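BfpC (Escherichia coli, PDB 3VHJ) is an essential type IV pilus biogenesis protein, probably of the inner membrane, of which this chain is the N-terminal cytoplasmic domain. Local coordinates at residues K3-V8 with K63-H67; A34-L39 with Q57-G61; L75-D79 with L153-K159; D102-H108 with Y131-R135. The protein carries 1 engineered substitution. All coordinates share one frame. Numbering follows the deposited sequence.

Contact 1 of 4, residues K3-V8 with K63-H67; sequences KNNLGV and KNIGH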
loop_
_atom_site.group_PDB
_atom_site.type_symbol
_atom_site.label_atom_id
_atom_site.label_comp_id
_atom_site.label_asym_id
_atom_site.label_seq_id
_atom_site.Cartn_x
_atom_site.Cartn_y
_atom_site.Cartn_z
ATOM N N LYS A 3 12.108 9.486 -14.736
ATOM C CA LYS A 3 11.979 8.740 -13.449
ATOM C C LYS A 3 11.918 9.646 -12.222
ATOM O O LYS A 3 12.676 10.615 -12.109
ATOM C CB LYS A 3 13.141 7.762 -13.293
ATOM C CG LYS A 3 13.112 6.612 -14.284
ATOM C CD LYS A 3 14.208 5.623 -13.957
ATOM C CE LYS A 3 14.016 4.309 -14.692
ATOM N NZ LYS A 3 15.047 3.337 -14.237
ATOM N N ASN A 4 11.001 9.329 -11.309
ATOM C CA ASN A 4 10.841 10.094 -10.076
ATOM C C ASN A 4 10.952 9.137 -8.890
ATOM O O ASN A 4 11.210 7.945 -9.075
ATOM C CB ASN A 4 9.487 10.828 -10.054
ATOM C CG ASN A 4 8.291 9.884 -10.094
ATOM O OD1 ASN A 4 8.136 9.014 -9.240
ATOM N ND2 ASN A 4 7.430 10.071 -11.083
ATOM N N ASN A 5 10.773 9.641 -7.676
ATOM C CA ASN A 5 10.880 8.768 -6.514
ATOM C C ASN A 5 9.593 8.698 -5.708
ATOM O O ASN A 5 9.613 8.500 -4.494
ATOM C CB ASN A 5 12.060 9.197 -5.626
ATOM C CG ASN A 5 11.919 10.611 -5.079
ATOM O OD1 ASN A 5 12.854 11.146 -4.476
ATOM N ND2 ASN A 5 10.758 11.217 -5.280
ATOM N N LEU A 6 8.468 8.838 -6.402
ATOM C CA LEU A 6 7.152 8.793 -5.771
ATOM C C LEU A 6 6.872 7.456 -5.095
ATOM O O LEU A 6 6.052 7.377 -4.180
ATOM C CB LEU A 6 6.062 9.038 -6.814
ATOM C CG LEU A 6 5.426 10.420 -6.947
ATOM C CD1 LEU A 6 4.592 10.468 -8.225
ATOM C CD2 LEU A 6 4.557 10.706 -5.725
ATOM N N GLY A 7 7.546 6.408 -5.552
ATOM C CA GLY A 7 7.316 5.091 -4.990
ATOM C C GLY A 7 8.108 4.706 -3.753
ATOM O O GLY A 7 8.019 3.563 -3.303
ATOM N N VAL A 8 8.881 5.631 -3.194
ATOM C CA VAL A 8 9.664 5.300 -2.008
ATOM C C VAL A 8 9.370 6.237 -0.846
ATOM O O VAL A 8 9.622 7.436 -0.918
ATOM C CB VAL A 8 11.182 5.327 -2.313
ATOM C CG1 VAL A 8 11.978 4.954 -1.072
ATOM C CG2 VAL A 8 11.496 4.354 -3.437
ATOM N N LYS A 63 9.347 0.601 -11.787
ATOM C CA LYS A 63 10.682 1.185 -11.753
ATOM C C LYS A 63 10.702 2.669 -12.106
ATOM O O LYS A 63 11.635 3.376 -11.739
ATOM C CB LYS A 63 11.615 0.436 -12.705
ATOM C CG LYS A 63 11.901 -0.999 -12.296
ATOM C CD LYS A 63 12.926 -1.631 -13.224
ATOM C CE LYS A 63 13.226 -3.067 -12.836
ATOM N NZ LYS A 63 14.303 -3.623 -13.706
ATOM N N ASN A 64 9.689 3.142 -12.821
ATOM C CA ASN A 64 9.662 4.548 -13.208
ATOM C C ASN A 64 9.456 5.502 -12.043
ATOM O O ASN A 64 9.742 6.693 -12.162
ATOM C CB ASN A 64 8.599 4.796 -14.278
ATOM C CG ASN A 64 8.976 4.193 -15.618
ATOM O OD1 ASN A 64 10.153 4.137 -15.975
ATOM N ND2 ASN A 64 7.979 3.753 -16.372
ATOM N N ILE A 65 8.958 4.990 -10.921
ATOM C CA ILE A 65 8.764 5.840 -9.760
ATOM C C ILE A 65 9.719 5.457 -8.627
ATOM O O ILE A 65 9.460 5.738 -7.461
ATOM C CB ILE A 65 7.285 5.832 -9.266
ATOM C CG1 ILE A 65 6.885 4.446 -8.763
ATOM C CG2 ILE A 65 6.353 6.255 -10.411
ATOM C CD1 ILE A 65 5.486 4.416 -8.169
ATOM N N GLY A 66 10.826 4.805 -8.986
ATOM C CA GLY A 66 11.837 4.457 -8.001
ATOM C C GLY A 66 11.866 3.066 -7.404
ATOM O O GLY A 66 12.751 2.766 -6.604
ATOM N N HIS A 67 10.918 2.214 -7.771
ATOM C CA HIS A 67 10.895 0.858 -7.222
ATOM C C HIS A 67 12.102 0.057 -7.682
ATOM O O HIS A 67 12.517 0.154 -8.826
ATOM C CB HIS A 67 9.597 0.157 -7.619
ATOM C CG HIS A 67 8.390 0.725 -6.938
ATOM N ND1 HIS A 67 7.116 0.588 -7.442
ATOM C CD2 HIS A 67 8.267 1.413 -5.780
ATOM C CE1 HIS A 67 6.257 1.169 -6.622
ATOM N NE2 HIS A 67 6.929 1.677 -5.605
#

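Contact 2 of 4, residues A34-L39 with Q57-G61; sequences ALNKSL and QFAVG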
loop_
_atom_site.group_PDB
_atom_site.type_symbol
_atom_site.label_atom_id
_atom_site.label_comp_id
_atom_site.label_asym_id
_atom_site.label_seq_id
_atom_site.Cartn_x
_atom_site.Cartn_y
_atom_site.Cartn_z
ATOM N N ALA A 34 -2.351 -14.899 -11.712
ATOM C CA ALA A 34 -2.795 -13.520 -11.599
ATOM C C ALA A 34 -1.594 -12.583 -11.578
ATOM O O ALA A 34 -1.581 -11.570 -12.271
ATOM C CB ALA A 34 -3.631 -13.342 -10.335
ATOM N N LEU A 35 -0.580 -12.924 -10.787
ATOM C CA LEU A 35 0.613 -12.094 -10.696
ATOM C C LEU A 35 1.315 -11.956 -12.036
ATOM O O LEU A 35 1.641 -10.851 -12.467
ATOM C CB LEU A 35 1.596 -12.669 -9.673
ATOM C CG LEU A 35 2.976 -12.006 -9.637
ATOM C CD1 LEU A 35 2.831 -10.518 -9.357
ATOM C CD2 LEU A 35 3.833 -12.671 -8.566
ATOM N N ASN A 36 1.555 -13.083 -12.693
ATOM C CA ASN A 36 2.233 -13.051 -13.974
ATOM C C ASN A 36 1.464 -12.288 -15.035
ATOM O O ASN A 36 2.067 -11.671 -15.914
ATOM C CB ASN A 36 2.533 -14.474 -14.435
ATOM C CG ASN A 36 3.805 -15.009 -13.826
ATOM O OD1 ASN A 36 4.902 -14.561 -14.166
ATOM N ND2 ASN A 36 3.673 -15.958 -12.912
ATOM N N LYS A 37 0.137 -12.323 -14.951
ATOM C CA LYS A 37 -0.697 -11.604 -15.906
ATOM C C LYS A 37 -0.552 -10.113 -15.638
ATOM O O LYS A 37 -0.541 -9.301 -16.562
ATOM C CB LYS A 37 -2.165 -12.022 -15.767
ATOM C CG LYS A 37 -2.462 -13.403 -16.348
ATOM C CD LYS A 37 -3.863 -13.899 -15.995
ATOM C CE LYS A 37 -4.954 -12.990 -16.542
ATOM N NZ LYS A 37 -6.311 -13.521 -16.234
ATOM N N SER A 38 -0.430 -9.760 -14.363
ATOM C CA SER A 38 -0.277 -8.365 -13.979
ATOM C C SER A 38 1.099 -7.851 -14.402
ATOM O O SER A 38 1.223 -6.743 -14.928
ATOM C CB SER A 38 -0.453 -8.217 -12.464
ATOM O OG SER A 38 -0.348 -6.862 -12.071
ATOM N N LEU A 39 2.130 -8.659 -14.174
ATOM C CA LEU A 39 3.492 -8.280 -14.552
ATOM C C LEU A 39 3.570 -8.057 -16.061
ATOM O O LEU A 39 4.197 -7.108 -16.530
ATOM C CB LEU A 39 4.481 -9.374 -14.149
ATOM C CG LEU A 39 4.782 -9.519 -12.655
ATOM C CD1 LEU A 39 5.559 -10.792 -12.417
ATOM C CD2 LEU A 39 5.569 -8.308 -12.170
ATOM N N GLN A 57 -2.025 -12.512 -1.971
ATOM C CA GLN A 57 -2.136 -11.368 -2.855
ATOM C C GLN A 57 -0.727 -10.979 -3.280
ATOM O O GLN A 57 0.264 -11.485 -2.748
ATOM C CB GLN A 57 -2.839 -10.204 -2.150
ATOM C CG GLN A 57 -2.063 -9.580 -1.005
ATOM C CD GLN A 57 -2.906 -8.600 -0.213
ATOM O OE1 GLN A 57 -3.487 -7.673 -0.771
ATOM N NE2 GLN A 57 -2.978 -8.806 1.098
ATOM N N PHE A 58 -0.632 -10.079 -4.244
ATOM C CA PHE A 58 0.671 -9.684 -4.740
ATOM C C PHE A 58 0.750 -8.202 -5.061
ATOM O O PHE A 58 -0.266 -7.531 -5.234
ATOM C CB PHE A 58 0.977 -10.493 -5.995
ATOM C CG PHE A 58 -0.138 -10.472 -6.997
ATOM C CD1 PHE A 58 -0.302 -9.389 -7.854
ATOM C CD2 PHE A 58 -1.059 -11.516 -7.048
ATOM C CE1 PHE A 58 -1.372 -9.345 -8.750
ATOM C CE2 PHE A 58 -2.130 -11.485 -7.936
ATOM C CZ PHE A 58 -2.288 -10.396 -8.790
ATOM N N ALA A 59 1.975 -7.704 -5.130
ATOM C CA ALA A 59 2.220 -6.310 -5.457
ATOM C C ALA A 59 3.137 -6.273 -6.674
ATOM O O ALA A 59 4.059 -7.078 -6.788
ATOM C CB ALA A 59 2.880 -5.602 -4.278
ATOM N N VAL A 60 2.870 -5.353 -7.592
ATOM C CA VAL A 60 3.710 -5.204 -8.776
ATOM C C VAL A 60 4.329 -3.811 -8.709
ATOM O O VAL A 60 3.616 -2.821 -8.547
ATOM C CB VAL A 60 2.891 -5.368 -10.079
ATOM C CG1 VAL A 60 3.724 -4.948 -11.285
ATOM C CG2 VAL A 60 2.485 -6.831 -10.239
ATOM N N GLY A 61 5.654 -3.745 -8.815
ATOM C CA GLY A 61 6.343 -2.468 -8.739
ATOM C C GLY A 61 6.497 -1.732 -10.057
ATOM O O GLY A 61 6.320 -2.302 -11.135
#

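Contact 3 of 4, residues L75-D79 with L153-K159; sequences LSAID and LSLIKGK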
loop_
_atom_site.group_PDB
_atom_site.type_symbol
_atom_site.label_atom_id
_atom_site.label_comp_id
_atom_site.label_asym_id
_atom_site.label_seq_id
_atom_site.Cartn_x
_atom_site.Cartn_y
_atom_site.Cartn_z
ATOM N N LEU A 75 2.871 -1.743 2.763
ATOM C CA LEU A 75 1.668 -2.477 3.120
ATOM C C LEU A 75 1.918 -3.873 3.669
ATOM O O LEU A 75 1.155 -4.347 4.509
ATOM C CB LEU A 75 0.700 -2.525 1.934
ATOM C CG LEU A 75 -0.276 -1.336 1.848
ATOM C CD1 LEU A 75 -1.285 -1.421 3.001
ATOM C CD2 LEU A 75 0.490 -0.012 1.916
ATOM N N SER A 76 2.977 -4.534 3.218
ATOM C CA SER A 76 3.273 -5.875 3.722
ATOM C C SER A 76 3.796 -5.796 5.153
ATOM O O SER A 76 3.649 -6.741 5.932
ATOM C CB SER A 76 4.323 -6.570 2.855
ATOM O OG SER A 76 5.614 -6.006 3.043
ATOM N N ALA A 77 4.401 -4.660 5.486
ATOM C CA ALA A 77 4.980 -4.440 6.806
ATOM C C ALA A 77 3.982 -3.992 7.866
ATOM O O ALA A 77 4.294 -4.023 9.055
ATOM C CB ALA A 77 6.122 -3.423 6.712
ATOM N N ILE A 78 2.793 -3.568 7.444
ATOM C CA ILE A 78 1.775 -3.131 8.392
ATOM C C ILE A 78 1.011 -4.354 8.864
ATOM O O ILE A 78 0.405 -5.074 8.068
ATOM C CB ILE A 78 0.799 -2.116 7.756
ATOM C CG1 ILE A 78 1.566 -0.850 7.360
ATOM C CG2 ILE A 78 -0.313 -1.760 8.751
ATOM C CD1 ILE A 78 0.698 0.241 6.741
ATOM N N ASP A 79 1.057 -4.595 10.167
ATOM C CA ASP A 79 0.396 -5.750 10.748
ATOM C C ASP A 79 -1.096 -5.747 10.483
ATOM O O ASP A 79 -1.726 -4.691 10.410
ATOM C CB ASP A 79 0.654 -5.792 12.261
ATOM C CG ASP A 79 0.364 -7.158 12.872
ATOM O OD1 ASP A 79 0.164 -8.136 12.116
ATOM O OD2 ASP A 79 0.354 -7.253 14.117
ATOM N N LEU A 153 1.511 2.865 13.871
ATOM C CA LEU A 153 0.828 1.620 13.517
ATOM C C LEU A 153 1.727 0.426 13.827
ATOM O O LEU A 153 2.952 0.543 13.807
ATOM C CB LEU A 153 0.467 1.612 12.024
ATOM C CG LEU A 153 -0.386 2.760 11.478
ATOM C CD1 LEU A 153 -0.601 2.565 9.977
ATOM C CD2 LEU A 153 -1.721 2.814 12.201
ATOM N N SER A 154 1.123 -0.725 14.104
ATOM C CA SER A 154 1.895 -1.926 14.413
ATOM C C SER A 154 2.470 -2.553 13.143
ATOM O O SER A 154 1.747 -2.796 12.174
ATOM C CB SER A 154 1.020 -2.955 15.139
ATOM O OG SER A 154 0.552 -2.447 16.377
ATOM N N LEU A 155 3.770 -2.824 13.163
ATOM C CA LEU A 155 4.444 -3.413 12.011
ATOM C C LEU A 155 4.942 -4.830 12.262
ATOM O O LEU A 155 4.951 -5.324 13.392
ATOM C CB LEU A 155 5.638 -2.550 11.600
ATOM C CG LEU A 155 5.419 -1.046 11.434
ATOM C CD1 LEU A 155 6.705 -0.417 10.924
ATOM C CD2 LEU A 155 4.281 -0.781 10.463
ATOM N N ILE A 156 5.349 -5.476 11.177
ATOM C CA ILE A 156 5.896 -6.822 11.217
ATOM C C ILE A 156 6.976 -6.793 10.151
ATOM O O ILE A 156 7.130 -5.786 9.454
ATOM C CB ILE A 156 4.839 -7.901 10.852
ATOM C CG1 ILE A 156 4.171 -7.563 9.519
ATOM C CG2 ILE A 156 3.805 -8.014 11.959
ATOM C CD1 ILE A 156 3.208 -8.627 9.035
ATOM N N LYS A 157 7.737 -7.872 10.027
ATOM C CA LYS A 157 8.774 -7.908 9.010
ATOM C C LYS A 157 8.056 -7.927 7.666
ATOM O O LYS A 157 7.238 -8.813 7.402
ATOM C CB LYS A 157 9.644 -9.156 9.163
ATOM C CG LYS A 157 10.832 -9.194 8.207
ATOM C CD LYS A 157 11.700 -10.416 8.461
ATOM C CE LYS A 157 12.877 -10.472 7.499
ATOM N NZ LYS A 157 13.743 -9.264 7.604
ATOM N N GLY A 158 8.342 -6.937 6.830
ATOM C CA GLY A 158 7.698 -6.873 5.533
ATOM C C GLY A 158 8.340 -7.794 4.516
ATOM O O GLY A 158 9.311 -8.489 4.815
ATOM N N LYS A 159 7.785 -7.803 3.309
ATOM C CA LYS A 159 8.299 -8.627 2.226
ATOM C C LYS A 159 8.952 -7.682 1.224
ATOM O O LYS A 159 8.417 -6.612 0.925
ATOM C CB LYS A 159 7.160 -9.397 1.552
ATOM C CG LYS A 159 6.357 -10.304 2.484
ATOM C CD LYS A 159 7.187 -11.474 2.996
ATOM C CE LYS A 159 7.622 -12.398 1.860
ATOM N NZ LYS A 159 6.459 -13.001 1.145
HETATM O O HOH W 1 5.229 -8.892 5.416
#

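Contact 4 of 4, residues D102-H108 with Y131-R135; sequences DKDGMVH and YPWDR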
loop_
_atom_site.group_PDB
_atom_site.type_symbol
_atom_site.label_atom_id
_atom_site.label_comp_id
_atom_site.label_asym_id
_atom_site.label_seq_id
_atom_site.Cartn_x
_atom_site.Cartn_y
_atom_site.Cartn_z
ATOM N N ASP A 102 -8.751 -4.210 3.635
ATOM C CA ASP A 102 -10.087 -4.682 3.972
ATOM C C ASP A 102 -10.141 -5.703 5.091
ATOM O O ASP A 102 -9.113 -6.107 5.631
ATOM C CB ASP A 102 -10.805 -5.209 2.718
ATOM C CG ASP A 102 -10.258 -6.537 2.225
ATOM O OD1 ASP A 102 -10.554 -6.895 1.065
ATOM O OD2 ASP A 102 -9.553 -7.231 2.983
ATOM N N LYS A 103 -11.358 -6.106 5.438
ATOM C CA LYS A 103 -11.591 -7.060 6.514
ATOM C C LYS A 103 -10.876 -8.394 6.316
ATOM O O LYS A 103 -10.650 -9.126 7.278
ATOM C CB LYS A 103 -13.100 -7.290 6.664
ATOM C CG LYS A 103 -13.508 -7.992 7.952
ATOM C CD LYS A 103 -13.131 -7.171 9.176
ATOM C CE LYS A 103 -13.628 -7.828 10.449
ATOM N NZ LYS A 103 -13.305 -7.009 11.651
ATOM N N ASP A 104 -10.519 -8.709 5.074
ATOM C CA ASP A 104 -9.829 -9.965 4.778
ATOM C C ASP A 104 -8.319 -9.775 4.679
ATOM O O ASP A 104 -7.587 -10.711 4.356
ATOM C CB ASP A 104 -10.345 -10.572 3.470
ATOM C CG ASP A 104 -11.788 -11.022 3.562
ATOM O OD1 ASP A 104 -12.130 -11.713 4.544
ATOM O OD2 ASP A 104 -12.578 -10.695 2.647
ATOM N N GLY A 105 -7.859 -8.559 4.948
ATOM C CA GLY A 105 -6.435 -8.288 4.886
ATOM C C GLY A 105 -5.936 -7.970 3.487
ATOM O O GLY A 105 -4.734 -7.860 3.271
HETATM N N MSE A 106 -6.851 -7.823 2.535
HETATM C CA MSE A 106 -6.457 -7.508 1.167
HETATM C C MSE A 106 -6.217 -6.015 1.011
HETATM O O MSE A 106 -7.006 -5.194 1.479
HETATM C CB MSE A 106 -7.535 -7.955 0.174
HETATM C CG MSE A 106 -7.804 -9.463 0.153
HETATM SE SE MSE A 106 -6.329 -10.542 -0.429
HETATM C CE MSE A 106 -5.778 -11.298 1.257
ATOM N N VAL A 107 -5.117 -5.669 0.352
ATOM C CA VAL A 107 -4.794 -4.277 0.131
ATOM C C VAL A 107 -5.723 -3.701 -0.930
ATOM O O VAL A 107 -5.759 -4.182 -2.067
ATOM C CB VAL A 107 -3.322 -4.111 -0.325
ATOM C CG1 VAL A 107 -3.034 -2.651 -0.637
ATOM C CG2 VAL A 107 -2.382 -4.611 0.766
ATOM N N HIS A 108 -6.493 -2.686 -0.546
ATOM C CA HIS A 108 -7.405 -2.029 -1.479
ATOM C C HIS A 108 -6.766 -0.764 -2.029
ATOM O O HIS A 108 -6.955 -0.422 -3.196
ATOM C CB HIS A 108 -8.724 -1.654 -0.798
ATOM C CG HIS A 108 -9.693 -2.788 -0.682
ATOM N ND1 HIS A 108 -11.056 -2.594 -0.600
ATOM C CD2 HIS A 108 -9.499 -4.127 -0.616
ATOM C CE1 HIS A 108 -11.659 -3.766 -0.490
ATOM N NE2 HIS A 108 -10.737 -4.711 -0.497
ATOM N N TYR A 131 -15.354 1.869 1.725
ATOM C CA TYR A 131 -15.472 0.560 2.356
ATOM C C TYR A 131 -15.735 0.784 3.850
ATOM O O TYR A 131 -15.328 1.800 4.406
ATOM C CB TYR A 131 -14.163 -0.209 2.122
ATOM C CG TYR A 131 -14.108 -1.609 2.684
ATOM C CD1 TYR A 131 -13.775 -1.835 4.021
ATOM C CD2 TYR A 131 -14.377 -2.714 1.875
ATOM C CE1 TYR A 131 -13.707 -3.126 4.538
ATOM C CE2 TYR A 131 -14.314 -4.012 2.384
ATOM C CZ TYR A 131 -13.978 -4.209 3.715
ATOM O OH TYR A 131 -13.921 -5.484 4.223
ATOM N N PRO A 132 -16.436 -0.152 4.513
ATOM C CA PRO A 132 -16.743 -0.026 5.944
ATOM C C PRO A 132 -15.517 -0.280 6.820
ATOM O O PRO A 132 -15.461 -1.294 7.523
ATOM C CB PRO A 132 -17.812 -1.100 6.171
ATOM C CG PRO A 132 -18.334 -1.405 4.802
ATOM C CD PRO A 132 -17.114 -1.325 3.944
ATOM N N TRP A 133 -14.547 0.629 6.791
ATOM C CA TRP A 133 -13.321 0.446 7.575
ATOM C C TRP A 133 -13.573 0.414 9.076
ATOM O O TRP A 133 -14.368 1.194 9.597
ATOM C CB TRP A 133 -12.303 1.563 7.293
ATOM C CG TRP A 133 -12.200 2.005 5.853
ATOM C CD1 TRP A 133 -12.721 3.147 5.314
ATOM C CD2 TRP A 133 -11.545 1.317 4.779
ATOM N NE1 TRP A 133 -12.433 3.215 3.973
ATOM C CE2 TRP A 133 -11.711 2.105 3.617
ATOM C CE3 TRP A 133 -10.834 0.111 4.684
ATOM C CZ2 TRP A 133 -11.194 1.725 2.373
ATOM C CZ3 TRP A 133 -10.319 -0.268 3.445
ATOM C CH2 TRP A 133 -10.501 0.536 2.308
ATOM N N ASP A 134 -12.886 -0.480 9.777
ATOM C CA ASP A 134 -13.035 -0.552 11.222
ATOM C C ASP A 134 -12.375 0.692 11.816
ATOM O O ASP A 134 -12.875 1.276 12.778
ATOM C CB ASP A 134 -12.380 -1.821 11.782
ATOM C CG ASP A 134 -13.185 -3.074 11.488
ATOM O OD1 ASP A 134 -14.426 -3.019 11.605
ATOM O OD2 ASP A 134 -12.585 -4.120 11.155
ATOM N N ARG A 135 -11.253 1.099 11.221
ATOM C CA ARG A 135 -10.523 2.280 11.671
ATOM C C ARG A 135 -10.141 3.172 10.493
ATOM O O ARG A 135 -9.804 2.682 9.416
ATOM C CB ARG A 135 -9.242 1.884 12.418
ATOM C CG ARG A 135 -9.449 1.172 13.749
ATOM C CD ARG A 135 -10.334 1.979 14.706
ATOM N NE ARG A 135 -9.813 3.310 15.025
ATOM C CZ ARG A 135 -8.756 3.546 15.799
ATOM N NH1 ARG A 135 -8.088 2.538 16.346
ATOM N NH2 ARG A 135 -8.372 4.795 16.038
#

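Contact 1 of 4, residues K3-V8 with K63-H67
Two irregular surface segments meet here largely through their backbones. Asn-4 N donates to Asn-64 O (3.0 Å), with Lys-3 CA adding a CA-H...O contact to the same Asn-64 O at 3.3 Å. Ile-65 O is the second acceptor: Gly-7 N binds it at 2.8 Å, and Asn-5 CA approaches Ile-65 O at 3.5 Å. Two further amides of the N-terminal segment are satisfied within it. Asn-4 OD1 accepts a hydrogen bond from Leu-6 N (2.9 Å) in an Asx turn, and Val-8 N reaches Asn-5 O (3.2 Å) across a type I turn. Opposite them, Gly-66 N returns to Lys-63 O (3.2 Å); it also lies 3.2 Å from Asn-4 O, but at an angle too poor for a hydrogen bond. Gly-7 sits against Ile-65 and His-67; a CB there would clash with Ile-65 CG1 and His-67 NE2. The apolar share is small, led by Leu-6 CB on Ile-65 CB (4.2 Å). Other polar groups are paired beyond the segments: His-67 ND1 with Asp-62 N, His-67 NE2 with Val-18 O, Leu-6 O with Ser-112 OG, and Lys-63 NZ in a salt bridge with Glu-163. With main-chain atoms carrying both cross-segment hydrogen bonds, the contact depends on backbone shape, and on the missing side chain of Gly-7, more than on charge or apolar burial.

Contact 2 of 4, residues A34-L39 with Q57-G61
This is a buried helix-on-sheet contact: helix 31-42 covers one face of the antiparallel sheet that contains strand 55-60. The segment axes approach to 9.0 Å and run nearly parallel, at 16°, and no hydrogen bond joins them. Phe-58 and Val-60 point toward the helix, while Ala-59 between them points away and touches Trp-22. Leu-35 lies over a face of the Phe-58 ring, its CB 4.0 Å from the ring centroid in a CH-pi contact. Strands 21-23 and 46-52, joined through this helix, are parallel to each other with strand 55-60 inserted antiparallel between them, the topology of a split beta-alpha-beta unit. Ala-34 CB meets Phe-58 CE2 at 3.4 Å. Leu-35 CD1 also reaches Val-60 CG2 (3.8 Å), and one turn further along Leu-39 CD2 (3.9 Å) and Ser-38 OG (3.4 Å) approach that same Val-60 CG2. Leu-35 also reaches Tyr-47 and Val-49 on strand 46-52, and Ser-38 touches Leu-21 on strand 21-23.

Contact 3 of 4, residues L75-D79 with L153-K159
Three direct hydrogen bonds of equal length hold the segments together. Lys-159 N donates to Ser-76 OG (2.8 Å), a hydroxyl also bonded to Thr-73 O; Ile-156 N donates to Ala-77 O (2.8 Å), and Asp-79 N to Ser-154 O (2.8 Å). The last two flank Ile-78 and Leu-155, whose CA atoms lie 4.5 Å apart, as in a non-hydrogen-bonded antiparallel pair; it is a single bridge, not a continuing ladder. A water gives one hydrogen bond to Ser-76 O (2.7 Å) and one to Lys-157 O (2.8 Å), bridging two carbonyls that cannot bond each other. Gly-158 CA comes within 3.9 Å of Ala-77 CA, and a CB on Gly-158 would run into Ser-76 OG. Apolar contacts follow: Ile-78 CG1 to Leu-155 CD2 at 4.1 Å and Ile-78 CD1 to Leu-153 CD1 at 4.2 Å. The long connection before strand 162-163 thus lines the end of short helix 74-77, with Ile-78 reaching strands 85-90 and 96-101, Leu-155 strand 14-17, and Lys-159 strand 46-52.

Contact 4 of 4, residues D102-H108 with Y131-R135
The tight beta-hairpin between strands 96-101 and 107-113 is here tied to the loop that leads into strand 135-137. Asp-102 organises the hairpin turn. Asp-102 O accepts from Gly-105 N (2.8 Å) to close a type I turn, and Asp-102 N bonds Met-106 O (2.9 Å; Met-106 is selenomethionine in this crystal). The carboxylate works from within the turn: Asp-102 OD2 accepts from Asp-104 N (2.7 Å), an Asx turn, and from Met-106 N (2.8 Å), while Asp-102 OD1 receives a weak bond from His-108 NE2 (2.7 Å). The other segment meets the turn at two polar points. Tyr-131 OH accepts from Lys-103 N (2.9 Å), an amide that projects outward from the turn, and Lys-103 NZ forms a salt bridge with Asp-134 OD2 (3.0 Å) while also bonding Gly-82 O. Pro-132 centres an inverse gamma turn, with Trp-133 N on Tyr-131 O (2.8 Å), between the two aromatic residues that lie beside the hairpin. His-108 CE1 packs on Tyr-131 CD2 at 3.8 Å, and His-108 CB borders the edge of the indole at Trp-133 CH2 (4.2 Å); Trp-133 NE1 is itself bonded to Val-127 O. The paired Asp-102 and Met-106, with Gly-105 at positive phi (84°), are the signature of a 3:5 beta-hairpin, a type I turn followed by a G1 bulge.

Contacts 1 and 4 lie on opposite sides of the chain's centre, their own centres about 26 Å apart. Contact 2 falls within the chain span bracketed by contact 1, and they touch where His-67 ND1 meets Gly-61 CA at 3.4 Å. From the other end of segment 57-61, Gln-57 reaches the hairpin of contact 4: Gln-57 OE1 to Val-107 N (2.8 Å) and Gln-57 NE2 to Gly-105 O (2.9 Å), both probable hydrogen bonds. Contact 3 spans contact 4 in sequence and packs on it through Leu-75 CB and Val-107 CG2 (3.9 Å). Contact 4 thus touches both contact 2 and contact 3, whose nearest atoms stay about 7 Å apart.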